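Local coordinates for ribokinase (Thermotoga maritima, PDB 1VM7), which probably phosphorylates D-ribose at O-5, using ATP and a divalent cation, most likely magnesium, to give D-ribose 5-phosphate, at residues A[181-191]-A[215-226]; A[14-23]-A[67-75]. All coordinates share one frame; numbering follows the deposited sequence.

Contact 1: residues A[181-191]-A[215-226]; sequences FQYLDYLTPNE and FLELGVKNVIVK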
loop_
_atom_site.group_PDB
_atom_site.type_symbol
_atom_site.label_atom_id
_atom_site.label_comp_id
_atom_site.label_asym_id
_atom_site.label_seq_id
_atom_site.Cartn_x
_atom_site.Cartn_y
_atom_site.Cartn_z
ATOM N N PHE A 181 -13.918 -32.047 -0.660
ATOM C CA PHE A 181 -14.277 -32.452 -2.024
ATOM C C PHE A 181 -15.589 -33.226 -2.118
ATOM O O PHE A 181 -16.364 -33.014 -3.040
ATOM C CB PHE A 181 -13.113 -33.241 -2.643
ATOM C CG PHE A 181 -11.853 -32.431 -2.784
ATOM C CD1 PHE A 181 -11.818 -31.333 -3.633
ATOM C CD2 PHE A 181 -10.715 -32.733 -2.055
ATOM C CE1 PHE A 181 -10.672 -30.567 -3.772
ATOM C CE2 PHE A 181 -9.567 -31.974 -2.194
ATOM C CZ PHE A 181 -9.556 -30.874 -3.060
ATOM N N GLN A 182 -15.827 -34.109 -1.154
ATOM C CA GLN A 182 -17.036 -34.945 -1.124
ATOM C C GLN A 182 -18.321 -34.111 -0.979
ATOM O O GLN A 182 -19.408 -34.564 -1.350
ATOM C CB GLN A 182 -16.962 -35.962 0.032
ATOM C CG GLN A 182 -17.075 -35.277 1.391
ATOM C CD GLN A 182 -16.581 -36.107 2.533
ATOM O OE1 GLN A 182 -17.155 -37.141 2.831
ATOM N NE2 GLN A 182 -15.530 -35.638 3.210
ATOM N N TYR A 183 -18.180 -32.897 -0.445
ATOM C CA TYR A 183 -19.297 -31.968 -0.270
ATOM C C TYR A 183 -19.562 -31.059 -1.471
ATOM O O TYR A 183 -20.533 -30.306 -1.462
ATOM C CB TYR A 183 -19.077 -31.117 0.980
ATOM C CG TYR A 183 -18.949 -31.959 2.220
ATOM C CD1 TYR A 183 -20.024 -32.739 2.663
ATOM C CD2 TYR A 183 -17.767 -32.003 2.935
ATOM C CE1 TYR A 183 -19.917 -33.540 3.799
ATOM C CE2 TYR A 183 -17.651 -32.794 4.060
ATOM C CZ TYR A 183 -18.737 -33.552 4.500
ATOM O OH TYR A 183 -18.611 -34.358 5.619
ATOM N N LEU A 184 -18.739 -31.162 -2.512
ATOM C CA LEU A 184 -18.823 -30.258 -3.655
ATOM C C LEU A 184 -19.749 -30.749 -4.745
ATOM O O LEU A 184 -19.714 -31.913 -5.123
ATOM C CB LEU A 184 -17.453 -30.103 -4.302
ATOM C CG LEU A 184 -16.322 -29.576 -3.430
ATOM C CD1 LEU A 184 -15.189 -29.213 -4.334
ATOM C CD2 LEU A 184 -16.772 -28.389 -2.533
ATOM N N ASP A 185 -20.539 -29.830 -5.281
ATOM C CA ASP A 185 -21.303 -30.068 -6.502
ATOM C C ASP A 185 -20.480 -29.646 -7.726
ATOM O O ASP A 185 -20.524 -30.281 -8.765
ATOM C CB ASP A 185 -22.661 -29.348 -6.411
ATOM C CG ASP A 185 -23.555 -29.962 -5.333
ATOM O OD1 ASP A 185 -24.091 -31.053 -5.574
ATOM O OD2 ASP A 185 -23.681 -29.395 -4.233
ATOM N N TYR A 186 -19.712 -28.576 -7.576
ATOM C CA TYR A 186 -18.806 -28.099 -8.621
ATOM C C TYR A 186 -17.452 -27.746 -8.033
ATOM O O TYR A 186 -17.360 -27.023 -7.021
ATOM C CB TYR A 186 -19.382 -26.869 -9.360
ATOM C CG TYR A 186 -20.596 -27.190 -10.179
ATOM C CD1 TYR A 186 -21.862 -27.134 -9.622
ATOM C CD2 TYR A 186 -20.481 -27.592 -11.503
ATOM C CE1 TYR A 186 -22.974 -27.445 -10.350
ATOM C CE2 TYR A 186 -21.599 -27.928 -12.239
ATOM C CZ TYR A 186 -22.850 -27.839 -11.659
ATOM O OH TYR A 186 -23.988 -28.170 -12.375
ATOM N N LEU A 187 -16.402 -28.280 -8.660
ATOM C CA LEU A 187 -15.034 -27.853 -8.396
ATOM C C LEU A 187 -14.539 -27.178 -9.667
ATOM O O LEU A 187 -14.636 -27.747 -10.748
ATOM C CB LEU A 187 -14.148 -29.061 -8.062
ATOM C CG LEU A 187 -12.699 -28.763 -7.657
ATOM C CD1 LEU A 187 -12.662 -28.172 -6.285
ATOM C CD2 LEU A 187 -11.835 -30.007 -7.723
ATOM N N THR A 188 -14.003 -25.973 -9.548
ATOM C CA THR A 188 -13.730 -25.149 -10.744
ATOM C C THR A 188 -12.273 -24.693 -10.800
ATOM O O THR A 188 -11.996 -23.516 -10.731
ATOM C CB THR A 188 -14.660 -23.905 -10.792
ATOM O OG1 THR A 188 -14.338 -23.008 -9.719
ATOM C CG2 THR A 188 -16.135 -24.312 -10.675
ATOM N N PRO A 189 -11.326 -25.629 -10.898
ATOM C CA PRO A 189 -9.936 -25.211 -10.933
ATOM C C PRO A 189 -9.566 -24.682 -12.305
ATOM O O PRO A 189 -10.146 -25.105 -13.281
ATOM C CB PRO A 189 -9.179 -26.525 -10.674
ATOM C CG PRO A 189 -10.060 -27.536 -11.325
ATOM C CD PRO A 189 -11.457 -27.091 -11.039
ATOM N N ASN A 190 -8.620 -23.755 -12.368
ATOM C CA ASN A 190 -7.961 -23.444 -13.630
ATOM C C ASN A 190 -6.849 -24.466 -13.842
ATOM O O ASN A 190 -6.696 -25.397 -13.053
ATOM C CB ASN A 190 -7.429 -22.002 -13.652
ATOM C CG ASN A 190 -6.275 -21.755 -12.677
ATOM O OD1 ASN A 190 -5.506 -22.660 -12.339
ATOM N ND2 ASN A 190 -6.154 -20.498 -12.222
ATOM N N GLU A 191 -6.069 -24.305 -14.908
ATOM C CA GLU A 191 -5.136 -25.348 -15.311
ATOM C C GLU A 191 -3.969 -25.512 -14.334
ATOM O O GLU A 191 -3.569 -26.632 -14.002
ATOM C CB GLU A 191 -4.632 -25.093 -16.722
ATOM C CG GLU A 191 -3.766 -26.226 -17.232
ATOM C CD GLU A 191 -3.754 -26.328 -18.731
ATOM O OE1 GLU A 191 -4.151 -25.348 -19.407
ATOM O OE2 GLU A 191 -3.363 -27.404 -19.214
ATOM N N PHE A 215 -11.139 -36.471 -8.869
ATOM C CA PHE A 215 -11.945 -35.680 -7.963
ATOM C C PHE A 215 -13.379 -36.207 -7.875
ATOM O O PHE A 215 -13.962 -36.262 -6.792
ATOM C CB PHE A 215 -11.900 -34.206 -8.332
ATOM C CG PHE A 215 -10.681 -33.532 -7.820
ATOM C CD1 PHE A 215 -10.463 -33.447 -6.441
ATOM C CD2 PHE A 215 -9.731 -33.022 -8.687
ATOM C CE1 PHE A 215 -9.331 -32.847 -5.931
ATOM C CE2 PHE A 215 -8.580 -32.414 -8.185
ATOM C CZ PHE A 215 -8.381 -32.324 -6.798
ATOM N N LEU A 216 -13.916 -36.650 -9.009
ATOM C CA LEU A 216 -15.197 -37.361 -9.014
ATOM C C LEU A 216 -15.192 -38.543 -8.033
ATOM O O LEU A 216 -16.198 -38.775 -7.356
ATOM C CB LEU A 216 -15.563 -37.892 -10.404
ATOM C CG LEU A 216 -15.852 -36.923 -11.540
ATOM C CD1 LEU A 216 -16.273 -37.682 -12.776
ATOM C CD2 LEU A 216 -16.923 -35.913 -11.145
ATOM N N GLU A 217 -14.073 -39.264 -7.943
ATOM C CA GLU A 217 -13.951 -40.383 -7.012
ATOM C C GLU A 217 -13.963 -39.988 -5.540
ATOM O O GLU A 217 -14.289 -40.827 -4.688
ATOM C CB GLU A 217 -12.704 -41.227 -7.289
ATOM C CG GLU A 217 -12.862 -42.151 -8.464
ATOM C CD GLU A 217 -11.808 -43.217 -8.488
ATOM O OE1 GLU A 217 -10.798 -43.085 -7.776
ATOM O OE2 GLU A 217 -11.996 -44.209 -9.209
ATOM N N LEU A 218 -13.560 -38.759 -5.235
ATOM C CA LEU A 218 -13.609 -38.263 -3.859
ATOM C C LEU A 218 -15.014 -37.740 -3.482
ATOM O O LEU A 218 -15.254 -37.373 -2.328
ATOM C CB LEU A 218 -12.580 -37.151 -3.643
ATOM C CG LEU A 218 -11.097 -37.486 -3.812
ATOM C CD1 LEU A 218 -10.263 -36.224 -3.563
ATOM C CD2 LEU A 218 -10.686 -38.592 -2.875
ATOM N N GLY A 219 -15.909 -37.679 -4.470
ATOM C CA GLY A 219 -17.296 -37.308 -4.264
ATOM C C GLY A 219 -17.716 -36.019 -4.942
ATOM O O GLY A 219 -18.888 -35.646 -4.884
ATOM N N VAL A 220 -16.773 -35.328 -5.581
ATOM C CA VAL A 220 -17.096 -34.101 -6.304
ATOM C C VAL A 220 -18.052 -34.486 -7.408
ATOM O O VAL A 220 -17.782 -35.409 -8.133
ATOM C CB VAL A 220 -15.828 -33.455 -6.962
ATOM C CG1 VAL A 220 -16.216 -32.284 -7.861
ATOM C CG2 VAL A 220 -14.811 -33.048 -5.910
ATOM N N LYS A 221 -19.150 -33.763 -7.560
ATOM C CA LYS A 221 -20.170 -34.145 -8.533
ATOM C C LYS A 221 -19.816 -33.703 -9.954
ATOM O O LYS A 221 -20.054 -34.431 -10.906
ATOM C CB LYS A 221 -21.539 -33.562 -8.117
ATOM C CG LYS A 221 -22.021 -34.008 -6.710
ATOM C CD LYS A 221 -22.407 -35.510 -6.676
ATOM C CE LYS A 221 -22.686 -36.014 -5.253
ATOM N NZ LYS A 221 -21.427 -36.441 -4.529
ATOM N N ASN A 222 -19.276 -32.499 -10.092
ATOM C CA ASN A 222 -18.859 -31.959 -11.390
ATOM C C ASN A 222 -17.516 -31.263 -11.247
ATOM O O ASN A 222 -17.323 -30.467 -10.309
ATOM C CB ASN A 222 -19.839 -30.897 -11.900
ATOM C CG ASN A 222 -21.215 -31.441 -12.202
ATOM O OD1 ASN A 222 -21.494 -31.850 -13.331
ATOM N ND2 ASN A 222 -22.092 -31.451 -11.192
ATOM N N VAL A 223 -16.585 -31.543 -12.153
ATOM C CA VAL A 223 -15.391 -30.695 -12.263
ATOM C C VAL A 223 -15.476 -29.818 -13.509
ATOM O O VAL A 223 -15.692 -30.304 -14.605
ATOM C CB VAL A 223 -14.068 -31.507 -12.326
ATOM C CG1 VAL A 223 -12.862 -30.531 -12.269
ATOM C CG2 VAL A 223 -14.003 -32.519 -11.191
ATOM N N ILE A 224 -15.284 -28.519 -13.327
ATOM C CA ILE A 224 -15.194 -27.597 -14.454
ATOM C C ILE A 224 -13.779 -27.071 -14.478
ATOM O O ILE A 224 -13.371 -26.328 -13.594
ATOM C CB ILE A 224 -16.164 -26.416 -14.321
ATOM C CG1 ILE A 224 -17.608 -26.918 -14.252
ATOM C CG2 ILE A 224 -16.007 -25.452 -15.500
ATOM C CD1 ILE A 224 -18.590 -25.818 -13.901
ATOM N N VAL A 225 -13.020 -27.457 -15.487
ATOM C CA VAL A 225 -11.654 -26.974 -15.581
ATOM C C VAL A 225 -11.604 -25.783 -16.530
ATOM O O VAL A 225 -11.873 -25.924 -17.703
ATOM C CB VAL A 225 -10.670 -28.055 -16.043
ATOM C CG1 VAL A 225 -9.233 -27.576 -15.843
ATOM C CG2 VAL A 225 -10.913 -29.379 -15.277
ATOM N N LYS A 226 -11.247 -24.614 -16.007
ATOM C CA LYS A 226 -11.136 -23.413 -16.826
ATOM C C LYS A 226 -9.804 -23.433 -17.542
ATOM O O LYS A 226 -8.768 -23.374 -16.893
ATOM C CB LYS A 226 -11.235 -22.166 -15.964
ATOM C CG LYS A 226 -12.424 -22.168 -14.982
ATOM C CD LYS A 226 -12.463 -20.875 -14.159
ATOM C CE LYS A 226 -12.621 -21.135 -12.640
ATOM N NZ LYS A 226 -12.517 -19.869 -11.852
HETATM O O HOH W 1 -20.304 -37.346 -1.878
HETATM O O HOH W 2 -5.729 -22.023 -16.649
#

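Contact 2: residues A[14-23]-A[67-75]; sequences FLVISVVGSS and KGCRFVTCI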
loop_
_atom_site.group_PDB
_atom_site.type_symbol
_atom_site.label_atom_id
_atom_site.label_comp_id
_atom_site.label_asym_id
_atom_site.label_seq_id
_atom_site.Cartn_x
_atom_site.Cartn_y
_atom_site.Cartn_z
ATOM N N PHE A 14 -36.253 -18.085 -9.154
ATOM C CA PHE A 14 -34.845 -18.280 -9.377
ATOM C C PHE A 14 -34.269 -18.833 -8.087
ATOM O O PHE A 14 -34.851 -18.670 -7.014
ATOM C CB PHE A 14 -34.182 -16.950 -9.782
ATOM C CG PHE A 14 -34.808 -16.333 -11.001
ATOM C CD1 PHE A 14 -34.438 -16.752 -12.264
ATOM C CD2 PHE A 14 -35.832 -15.398 -10.883
ATOM C CE1 PHE A 14 -35.039 -16.232 -13.409
ATOM C CE2 PHE A 14 -36.441 -14.847 -12.021
ATOM C CZ PHE A 14 -36.029 -15.273 -13.293
ATOM N N LEU A 15 -33.152 -19.530 -8.199
ATOM C CA LEU A 15 -32.449 -20.036 -7.025
ATOM C C LEU A 15 -31.620 -18.904 -6.415
ATOM O O LEU A 15 -31.095 -18.063 -7.139
ATOM C CB LEU A 15 -31.556 -21.222 -7.395
ATOM C CG LEU A 15 -32.307 -22.402 -8.009
ATOM C CD1 LEU A 15 -31.374 -23.589 -8.298
ATOM C CD2 LEU A 15 -33.454 -22.839 -7.106
ATOM N N VAL A 16 -31.549 -18.864 -5.085
ATOM C CA VAL A 16 -30.892 -17.760 -4.395
ATOM C C VAL A 16 -29.429 -18.102 -4.195
ATOM O O VAL A 16 -29.108 -19.198 -3.732
ATOM C CB VAL A 16 -31.555 -17.429 -3.034
ATOM C CG1 VAL A 16 -30.718 -16.424 -2.263
ATOM C CG2 VAL A 16 -32.948 -16.894 -3.253
ATOM N N ILE A 17 -28.565 -17.154 -4.558
ATOM C CA ILE A 17 -27.103 -17.330 -4.501
ATOM C C ILE A 17 -26.460 -16.562 -3.324
ATOM O O ILE A 17 -26.721 -15.374 -3.101
ATOM C CB ILE A 17 -26.401 -16.840 -5.808
ATOM C CG1 ILE A 17 -26.890 -17.615 -7.035
ATOM C CG2 ILE A 17 -24.859 -16.905 -5.655
ATOM C CD1 ILE A 17 -26.381 -17.060 -8.364
ATOM N N SER A 18 -25.614 -17.268 -2.584
ATOM C CA SER A 18 -24.745 -16.669 -1.600
ATOM C C SER A 18 -23.307 -16.913 -1.985
ATOM O O SER A 18 -22.962 -17.986 -2.479
ATOM C CB SER A 18 -24.984 -17.281 -0.236
ATOM O OG SER A 18 -26.248 -16.916 0.258
ATOM N N VAL A 19 -22.467 -15.904 -1.783
ATOM C CA VAL A 19 -21.028 -16.046 -1.901
ATOM C C VAL A 19 -20.490 -15.910 -0.488
ATOM O O VAL A 19 -20.916 -15.030 0.250
ATOM C CB VAL A 19 -20.314 -14.962 -2.803
ATOM C CG1 VAL A 19 -18.841 -15.276 -2.918
ATOM C CG2 VAL A 19 -20.891 -14.893 -4.173
ATOM N N VAL A 20 -19.591 -16.812 -0.103
ATOM C CA VAL A 20 -18.919 -16.707 1.175
ATOM C C VAL A 20 -17.426 -16.647 0.869
ATOM O O VAL A 20 -16.835 -17.598 0.390
ATOM C CB VAL A 20 -19.249 -17.872 2.114
ATOM C CG1 VAL A 20 -18.496 -17.696 3.430
ATOM C CG2 VAL A 20 -20.768 -17.960 2.364
ATOM N N GLY A 21 -16.822 -15.504 1.117
ATOM C CA GLY A 21 -15.475 -15.296 0.672
ATOM C C GLY A 21 -14.893 -13.914 0.887
ATOM O O GLY A 21 -15.296 -13.143 1.758
ATOM N N SER A 22 -13.906 -13.618 0.057
ATOM C CA SER A 22 -12.935 -12.585 0.314
ATOM C C SER A 22 -13.252 -11.233 -0.362
ATOM O O SER A 22 -13.831 -11.173 -1.448
ATOM C CB SER A 22 -11.595 -13.098 -0.189
ATOM O OG SER A 22 -11.662 -13.273 -1.620
ATOM N N SER A 23 -12.893 -10.155 0.333
ATOM C CA SER A 23 -12.916 -8.782 -0.195
ATOM C C SER A 23 -11.501 -8.166 0.012
ATOM O O SER A 23 -10.981 -8.227 1.124
ATOM C CB SER A 23 -13.886 -7.889 0.573
ATOM O OG SER A 23 -15.214 -8.329 0.503
ATOM N N LYS A 67 -30.257 -9.483 -9.585
ATOM C CA LYS A 67 -31.035 -9.649 -8.367
ATOM C C LYS A 67 -30.164 -9.475 -7.134
ATOM O O LYS A 67 -30.479 -10.003 -6.080
ATOM C CB LYS A 67 -31.661 -11.031 -8.371
ATOM C CG LYS A 67 -32.708 -11.176 -9.466
ATOM C CD LYS A 67 -33.447 -12.453 -9.331
ATOM C CE LYS A 67 -34.343 -12.707 -10.543
ATOM N NZ LYS A 67 -34.636 -11.521 -11.385
ATOM N N GLY A 68 -29.082 -8.708 -7.269
ATOM C CA GLY A 68 -28.165 -8.485 -6.171
ATOM C C GLY A 68 -27.378 -9.740 -5.889
ATOM O O GLY A 68 -27.271 -10.619 -6.748
ATOM N N CYS A 69 -26.819 -9.823 -4.686
ATOM C CA CYS A 69 -26.095 -11.010 -4.252
ATOM C C CYS A 69 -25.873 -11.017 -2.749
ATOM O O CYS A 69 -25.519 -10.008 -2.165
ATOM C CB CYS A 69 -24.764 -11.130 -4.979
ATOM S SG CYS A 69 -23.852 -12.740 -4.740
ATOM N N ARG A 70 -26.120 -12.156 -2.123
ATOM C CA ARG A 70 -25.774 -12.364 -0.729
ATOM C C ARG A 70 -24.300 -12.739 -0.683
ATOM O O ARG A 70 -23.837 -13.656 -1.367
ATOM C CB ARG A 70 -26.643 -13.440 -0.116
ATOM C CG ARG A 70 -28.093 -13.062 -0.182
ATOM C CD ARG A 70 -29.003 -14.126 0.322
ATOM N NE ARG A 70 -30.391 -13.672 0.215
ATOM C CZ ARG A 70 -31.384 -14.068 1.009
ATOM N NH1 ARG A 70 -31.179 -14.931 2.001
ATOM N NH2 ARG A 70 -32.607 -13.584 0.805
ATOM N N PHE A 71 -23.548 -11.982 0.087
ATOM C CA PHE A 71 -22.119 -12.097 0.059
ATOM C C PHE A 71 -21.646 -11.948 1.472
ATOM O O PHE A 71 -21.638 -10.831 2.010
ATOM C CB PHE A 71 -21.525 -11.013 -0.836
ATOM C CG PHE A 71 -20.015 -10.972 -0.862
ATOM C CD1 PHE A 71 -19.237 -12.145 -0.713
ATOM C CD2 PHE A 71 -19.361 -9.765 -1.113
ATOM C CE1 PHE A 71 -17.874 -12.112 -0.760
ATOM C CE2 PHE A 71 -17.951 -9.717 -1.175
ATOM C CZ PHE A 71 -17.218 -10.912 -0.992
ATOM N N VAL A 72 -21.343 -13.087 2.106
ATOM C CA VAL A 72 -20.786 -13.074 3.452
ATOM C C VAL A 72 -19.301 -12.857 3.294
ATOM O O VAL A 72 -18.591 -13.620 2.606
ATOM C CB VAL A 72 -21.120 -14.344 4.275
ATOM C CG1 VAL A 72 -20.557 -14.229 5.697
ATOM C CG2 VAL A 72 -22.625 -14.485 4.347
ATOM N N THR A 73 -18.846 -11.764 3.901
ATOM C CA THR A 73 -17.448 -11.345 3.748
ATOM C C THR A 73 -17.080 -10.491 4.954
ATOM O O THR A 73 -17.929 -9.856 5.551
ATOM C CB THR A 73 -17.162 -10.568 2.425
ATOM O OG1 THR A 73 -15.761 -10.294 2.309
ATOM C CG2 THR A 73 -17.886 -9.237 2.387
ATOM N N CYS A 74 -15.808 -10.515 5.324
ATOM C CA CYS A 74 -15.330 -9.688 6.399
ATOM C C CYS A 74 -14.535 -8.525 5.858
ATOM O O CYS A 74 -13.578 -8.711 5.108
ATOM C CB CYS A 74 -14.469 -10.489 7.366
ATOM S SG CYS A 74 -15.462 -11.325 8.606
ATOM N N ILE A 75 -14.919 -7.320 6.270
ATOM C CA ILE A 75 -14.185 -6.127 5.908
ATOM C C ILE A 75 -13.937 -5.350 7.175
ATOM O O ILE A 75 -14.411 -5.730 8.212
ATOM C CB ILE A 75 -14.930 -5.280 4.861
ATOM C CG1 ILE A 75 -16.312 -4.830 5.391
ATOM C CG2 ILE A 75 -15.082 -6.093 3.567
ATOM C CD1 ILE A 75 -17.161 -4.228 4.389
HETATM O O HOH W 3 -28.606 -16.585 2.521
HETATM O O HOH W 4 -13.726 -12.161 3.939
HETATM O O HOH W 5 -11.421 -7.522 3.956
#

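Contact 1: residues A[181-191]-A[215-226]
Phe-181 has CE1 of Phe-215 over one face of its ring, toward the rim: CE1 of Phe-181 lies 3.4 Å from CE1 of Phe-215, and with planes at 47° the pair is neither a stack nor edge-to-face. The Phe-215 ring in turn carries a CH-pi contact, CD2 of Leu-187 standing 3.8 Å from its centroid, almost straight over the ring centre. Leu-187 gets there because its CG is anti to the backbone N (chi1 -176°), while its CB packs on Val-220 CG1. Replacing Phe-181 by alanine removes the ring and would probably open a gap beside Phe-215 CE1, Leu-218 CD1 and Val-220 CG2. Gly-219, the first residue to leave helical angles, makes a Schellman motif, and the chain turns into strand 222-226, parallel to 186-187. The strands are joined by Leu-187 N to Asn-222 O (2.9 Å) and Ile-224 N to Leu-187 O (2.8 Å). On the face bearing Tyr-186, the Asn-222 amide stacks on the phenol ring, planes 13° apart, and ND2 donates to Asp-185 O at 3.1 Å; Asn-222 OD1 is bonded to Asn-236. Apolar packing and backbone bonds together hold the end near Phe-215. At the other, predicted ATP-site end, Asn-190 OD1 caps Glu-193 N, Lys-226 N bonds Pro-189 O (3.0 Å), and a salt bridge from Lys-226 NZ to Asp-169, with Asn-261 as second partner, fixes where the amine points.

Contact 2: residues A[14-23]-A[67-75]
Val-19 and Phe-71 cross at a slant on one face of the sheet, CB of Val-19 lying 3.7 Å from CD1 of Phe-71. The phenyl group, its CG anti to the backbone N (chi1 176°), runs along the neighbouring strand and turns its edge to two carbonyls, Val-19 O and Ser-22 O; the latter is 3.4 Å from CZ. Helix 53-65 meets this ring through Ala-55 and Ala-58, and Tyr-88 packs against it edge-to-face. Val-20 and Val-72 project together, flank to flank, from the other face, with CG2 of Val-20 4.1 Å from CB of Val-72. Farther back, the Arg-70 chain reaches out extended, and Val-16 CG1 sits 3.7 Å above its guanidinium plane, near the rim; a water in that plane joins NH1 to Ser-18 OG. The strands run 18° from parallel, bonded by Val-19 N to Arg-70 O and Val-72 N to Val-19 O, both 2.7 Å, and by Gly-21 N to Val-72 O along the carbonyl direction. Past strand 17-20, Thr-73 OG1 donates to Gly-21 O (2.9 Å) and lies 2.7 Å from Ser-23 OG, tying the departing chain back to strand 69-75. Beyond this, Ser-22 OG bonds Glu-149 and Gly-54, both predicted substrate-site residues. Such parallel strands, whose C-terminal ends lie beside a predicted sugar site, are characteristic of the Rossmann-like alpha/beta core of PfkB-family kinases.

Overall arrangement
Both contacts belong to one nine-stranded mixed sheet. Contact 2 pairs strands 17-20 and 69-75; contact 1 pairs 186-187 and 222-226, with strands 143-146 and 165-168 lying between the two pairs. Their centres are 21 Å apart and their nearest atoms about 9 Å, so they do not touch and are related through the sheet. Both segments of contact 2 precede those of contact 1 in the chain. The four strands run parallel. Contact 2 adjoins predicted ribose-site residues and contact 1 includes predicted ATP-site residues, consistent with the two sites being assembled along the same sheet, together with residues of the loops and helices around it.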